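Local coordinates for Atg1 tMIT (Kluyveromyces marxianus, PDB 4P1N), which is a serine/threonine protein kinase essential in autophagy and required for autophagosome formation, here represented by its tandem MIT region, at residues Y209-L223 with V260-M274. Sequence-based numbering, arbitrary orientation.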
# COMPACT_ATOMS: atom_id res chain seq x y z
N TYR B 209 -25.89 -0.91 7.11
CA TYR B 209 -25.40 -2.29 7.11
C TYR B 209 -23.96 -2.47 6.67
O TYR B 209 -23.27 -3.33 7.19
CB TYR B 209 -26.33 -3.18 6.27
CG TYR B 209 -27.61 -3.53 6.99
CD1 TYR B 209 -27.72 -3.40 8.39
CD2 TYR B 209 -28.73 -3.96 6.30
CE1 TYR B 209 -28.89 -3.70 9.06
CE2 TYR B 209 -29.91 -4.28 6.97
CZ TYR B 209 -29.98 -4.15 8.35
OH TYR B 209 -31.14 -4.45 9.03
N ASN B 210 -23.52 -1.68 5.69
CA ASN B 210 -22.14 -1.77 5.24
C ASN B 210 -21.20 -1.43 6.37
O ASN B 210 -20.20 -2.11 6.58
CB ASN B 210 -21.91 -0.82 4.06
CG ASN B 210 -22.69 -1.22 2.83
OD1 ASN B 210 -22.67 -0.51 1.83
ND2 ASN B 210 -23.39 -2.34 2.89
N THR B 211 -21.57 -0.39 7.13
CA THR B 211 -20.77 0.07 8.27
C THR B 211 -20.62 -1.08 9.25
O THR B 211 -19.52 -1.39 9.67
CB THR B 211 -21.43 1.31 8.93
OG1 THR B 211 -21.52 2.36 7.96
CG2 THR B 211 -20.65 1.80 10.11
N CYS B 212 -21.74 -1.74 9.55
CA CYS B 212 -21.74 -2.88 10.44
C CYS B 212 -20.89 -4.03 9.91
O CYS B 212 -20.17 -4.66 10.69
CB CYS B 212 -23.15 -3.39 10.68
SG CYS B 212 -24.22 -2.18 11.45
N GLU B 213 -20.96 -4.27 8.60
CA GLU B 213 -20.24 -5.38 7.96
C GLU B 213 -18.74 -5.21 8.07
O GLU B 213 -18.02 -6.15 8.38
CB GLU B 213 -20.61 -5.52 6.47
CG GLU B 213 -19.69 -6.48 5.70
CD GLU B 213 -20.17 -6.84 4.29
OE1 GLU B 213 -21.11 -6.19 3.79
OE2 GLU B 213 -19.59 -7.78 3.69
N LEU B 214 -18.28 -4.00 7.79
CA LEU B 214 -16.87 -3.69 7.87
C LEU B 214 -16.36 -3.77 9.29
O LEU B 214 -15.25 -4.26 9.51
CB LEU B 214 -16.62 -2.31 7.29
CG LEU B 214 -15.13 -2.10 7.02
CD1 LEU B 214 -14.92 -1.92 5.52
CD2 LEU B 214 -14.63 -0.91 7.81
N ALA B 215 -17.15 -3.32 10.26
CA ALA B 215 -16.76 -3.45 11.65
C ALA B 215 -16.58 -4.91 12.07
O ALA B 215 -15.52 -5.28 12.57
CB ALA B 215 -17.74 -2.74 12.57
N TYR B 216 -17.56 -5.77 11.82
CA TYR B 216 -17.38 -7.18 12.16
C TYR B 216 -16.14 -7.75 11.46
O TYR B 216 -15.39 -8.48 12.07
CB TYR B 216 -18.59 -8.01 11.78
CG TYR B 216 -19.86 -7.72 12.53
CD1 TYR B 216 -19.89 -7.72 13.91
CD2 TYR B 216 -21.05 -7.50 11.84
CE1 TYR B 216 -21.05 -7.47 14.60
CE2 TYR B 216 -22.23 -7.26 12.53
CZ TYR B 216 -22.22 -7.23 13.90
OH TYR B 216 -23.37 -7.00 14.59
N ALA B 217 -15.96 -7.44 10.18
CA ALA B 217 -14.84 -8.01 9.43
C ALA B 217 -13.52 -7.53 10.08
O ALA B 217 -12.53 -8.29 10.21
CB ALA B 217 -14.92 -7.60 7.95
N THR B 218 -13.52 -6.26 10.50
CA THR B 218 -12.36 -5.69 11.19
C THR B 218 -12.04 -6.43 12.48
O THR B 218 -10.87 -6.80 12.69
CB THR B 218 -12.53 -4.20 11.46
OG1 THR B 218 -12.74 -3.53 10.22
CG2 THR B 218 -11.29 -3.63 12.18
N SER B 219 -13.05 -6.70 13.31
CA SER B 219 -12.84 -7.49 14.53
C SER B 219 -12.30 -8.86 14.23
O SER B 219 -11.53 -9.40 15.00
CB SER B 219 -14.14 -7.72 15.28
OG SER B 219 -14.68 -6.52 15.77
N LEU B 220 -12.77 -9.46 13.15
CA LEU B 220 -12.34 -10.79 12.82
C LEU B 220 -10.90 -10.78 12.34
O LEU B 220 -10.13 -11.62 12.75
CB LEU B 220 -13.23 -11.38 11.72
CG LEU B 220 -14.60 -11.82 12.20
CD1 LEU B 220 -15.43 -12.15 10.97
CD2 LEU B 220 -14.53 -13.02 13.14
N TRP B 221 -10.54 -9.83 11.48
CA TRP B 221 -9.13 -9.73 11.09
C TRP B 221 -8.25 -9.62 12.31
O TRP B 221 -7.24 -10.29 12.41
CB TRP B 221 -8.87 -8.55 10.19
CG TRP B 221 -9.46 -8.64 8.85
CD1 TRP B 221 -10.31 -7.72 8.28
CD2 TRP B 221 -9.23 -9.65 7.86
NE1 TRP B 221 -10.61 -8.10 7.00
CE2 TRP B 221 -9.96 -9.28 6.72
CE3 TRP B 221 -8.44 -10.79 7.81
CZ2 TRP B 221 -9.94 -10.01 5.56
CZ3 TRP B 221 -8.43 -11.55 6.65
CH2 TRP B 221 -9.18 -11.16 5.54
N MET B 222 -8.65 -8.78 13.27
CA MET B 222 -7.87 -8.55 14.50
C MET B 222 -7.68 -9.78 15.32
O MET B 222 -6.56 -10.10 15.70
CB MET B 222 -8.52 -7.47 15.37
CG MET B 222 -8.45 -6.11 14.68
SD MET B 222 -9.10 -4.78 15.72
CE MET B 222 -7.88 -4.66 16.98
N LEU B 223 -8.77 -10.51 15.57
CA LEU B 223 -8.69 -11.73 16.36
C LEU B 223 -7.97 -12.86 15.65
O LEU B 223 -7.36 -13.72 16.31
CB LEU B 223 -10.11 -12.19 16.79
CG LEU B 223 -10.88 -11.29 17.73
CD1 LEU B 223 -12.31 -11.80 17.93
CD2 LEU B 223 -10.17 -11.19 19.06
N VAL B 260 -14.41 -15.48 17.85
CA VAL B 260 -14.28 -15.53 16.39
C VAL B 260 -15.51 -16.18 15.78
O VAL B 260 -16.08 -15.66 14.81
CB VAL B 260 -13.02 -16.29 15.92
CG1 VAL B 260 -13.13 -16.69 14.45
CG2 VAL B 260 -11.79 -15.42 16.12
N SER B 261 -15.93 -17.31 16.37
CA SER B 261 -17.10 -18.04 15.90
C SER B 261 -18.35 -17.21 15.92
O SER B 261 -19.06 -17.14 14.94
CB SER B 261 -17.35 -19.31 16.73
OG SER B 261 -16.46 -20.33 16.34
N SER B 262 -18.63 -16.58 17.05
CA SER B 262 -19.85 -15.79 17.18
C SER B 262 -19.84 -14.53 16.32
O SER B 262 -20.85 -14.17 15.72
CB SER B 262 -20.12 -15.44 18.64
OG SER B 262 -19.41 -14.29 19.02
N ILE B 263 -18.67 -13.88 16.21
CA ILE B 263 -18.60 -12.70 15.35
C ILE B 263 -18.81 -13.10 13.89
O ILE B 263 -19.58 -12.45 13.19
CB ILE B 263 -17.30 -11.89 15.52
CG1 ILE B 263 -17.25 -11.31 16.93
CG2 ILE B 263 -17.28 -10.71 14.57
CD1 ILE B 263 -15.85 -10.99 17.41
N ALA B 264 -18.16 -14.17 13.45
CA ALA B 264 -18.37 -14.63 12.07
C ALA B 264 -19.85 -14.94 11.85
O ALA B 264 -20.42 -14.64 10.79
CB ALA B 264 -17.54 -15.87 11.78
N ASN B 265 -20.48 -15.53 12.85
CA ASN B 265 -21.89 -15.91 12.69
C ASN B 265 -22.79 -14.68 12.66
O ASN B 265 -23.72 -14.62 11.88
CB ASN B 265 -22.31 -16.94 13.73
CG ASN B 265 -21.85 -18.34 13.36
OD1 ASN B 265 -21.86 -18.72 12.17
ND2 ASN B 265 -21.42 -19.11 14.36
N ARG B 266 -22.44 -13.66 13.43
CA ARG B 266 -23.13 -12.38 13.37
C ARG B 266 -22.99 -11.76 11.98
O ARG B 266 -23.96 -11.25 11.42
CB ARG B 266 -22.54 -11.46 14.42
CG ARG B 266 -23.27 -10.17 14.68
CD ARG B 266 -24.68 -10.38 15.21
NE ARG B 266 -25.64 -10.07 14.16
CZ ARG B 266 -26.81 -10.69 13.99
NH1 ARG B 266 -27.19 -11.68 14.79
NH2 ARG B 266 -27.58 -10.30 12.98
N LEU B 267 -21.78 -11.81 11.43
CA LEU B 267 -21.53 -11.27 10.11
C LEU B 267 -22.34 -12.00 9.01
O LEU B 267 -22.90 -11.37 8.11
CB LEU B 267 -20.03 -11.28 9.81
CG LEU B 267 -19.59 -10.86 8.41
CD1 LEU B 267 -20.06 -9.47 8.03
CD2 LEU B 267 -18.09 -10.93 8.29
N LYS B 268 -22.41 -13.33 9.08
CA LYS B 268 -23.20 -14.11 8.11
C LYS B 268 -24.69 -13.77 8.18
O LYS B 268 -25.38 -13.64 7.15
CB LYS B 268 -23.01 -15.60 8.35
CG LYS B 268 -21.62 -16.10 7.98
CD LYS B 268 -21.50 -17.59 8.21
CE LYS B 268 -20.10 -18.08 7.90
NZ LYS B 268 -19.85 -19.43 8.46
N ALA B 269 -25.21 -13.66 9.40
CA ALA B 269 -26.63 -13.28 9.58
C ALA B 269 -26.88 -11.92 8.95
O ALA B 269 -27.83 -11.73 8.18
CB ALA B 269 -26.97 -13.21 11.06
N LEU B 270 -26.01 -10.98 9.26
CA LEU B 270 -26.12 -9.65 8.69
C LEU B 270 -26.09 -9.69 7.16
O LEU B 270 -26.86 -9.01 6.49
CB LEU B 270 -24.99 -8.78 9.21
CG LEU B 270 -25.11 -7.26 9.19
CD1 LEU B 270 -23.89 -6.68 8.48
CD2 LEU B 270 -26.40 -6.68 8.64
N LYS B 271 -25.20 -10.48 6.59
CA LYS B 271 -25.13 -10.59 5.12
C LYS B 271 -26.40 -11.14 4.51
O LYS B 271 -26.80 -10.73 3.41
CB LYS B 271 -23.94 -11.45 4.72
CG LYS B 271 -22.64 -10.80 5.14
CD LYS B 271 -21.86 -10.21 3.99
CE LYS B 271 -20.81 -11.18 3.47
NZ LYS B 271 -19.70 -10.41 2.84
N SER B 272 -27.04 -12.07 5.23
CA SER B 272 -28.30 -12.64 4.79
C SER B 272 -29.37 -11.57 4.68
O SER B 272 -30.11 -11.55 3.71
CB SER B 272 -28.78 -13.71 5.76
OG SER B 272 -27.74 -14.62 6.04
N LYS B 273 -29.44 -10.71 5.69
CA LYS B 273 -30.40 -9.61 5.71
C LYS B 273 -30.19 -8.58 4.59
O LYS B 273 -31.15 -8.01 4.11
CB LYS B 273 -30.38 -8.89 7.07
CG LYS B 273 -30.97 -9.72 8.20
CD LYS B 273 -30.41 -9.32 9.56
CE LYS B 273 -30.87 -7.94 9.98
NZ LYS B 273 -30.13 -7.47 11.18
N MET B 274 -28.95 -8.32 4.18
CA MET B 274 -28.73 -7.31 3.12
C MET B 274 -28.76 -7.85 1.67
O MET B 274 -28.55 -7.10 0.72
CB MET B 274 -27.48 -6.43 3.42
CG MET B 274 -26.09 -7.05 3.26
SD MET B 274 -24.75 -5.89 3.71
CE MET B 274 -24.48 -6.33 5.41
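L270 lays its CD2 methyl over one face of the Y209 ring, a CH-pi contact 3.9 Å from the ring centroid. The Y209 OH meets K273 CE. The Y216 ring has R266 CB over one face, offset toward the rim, and L270 CG near its plane at the edge. R266 CG is 3.2 Å from Y216 OH. The edge of the R266 guanidinium also faces this hydroxyl. Y216 OH hydrogen-bonds to E203 of helix 184-204, which also forms salt bridges to R266 and K273.

Over these segments the helices run antiparallel, at 157°, and their axes come within 9.5 Å. Packing is knobs-into-holes. L220 sits among V260, I263, A264 and L267, and I263 among Y216, S219, L220 and L223. L223 CD1 meets I263 CD1 at 3.7 Å.

E213 CG is anti to the backbone N (chi1 169°), and the extended chain carries the carboxylate to K271. K271 NZ donates to E213 OE2 at 2.8 Å, on the syn side and 32° out of the carboxylate plane. E213 CG also touches L267 CD1. Cutting E213 back to an alanine is likely to leave K271 without this charged mate and to thin the cover over L267.

This pairing joins the last two helices of the second MIT domain, a three-helix bundle completed by helix 184-204. The interior is mostly apolar, but E203 ties Y216, R266 and K273 to that third helix, and the E213-K271 salt bridge lies on the more exposed side.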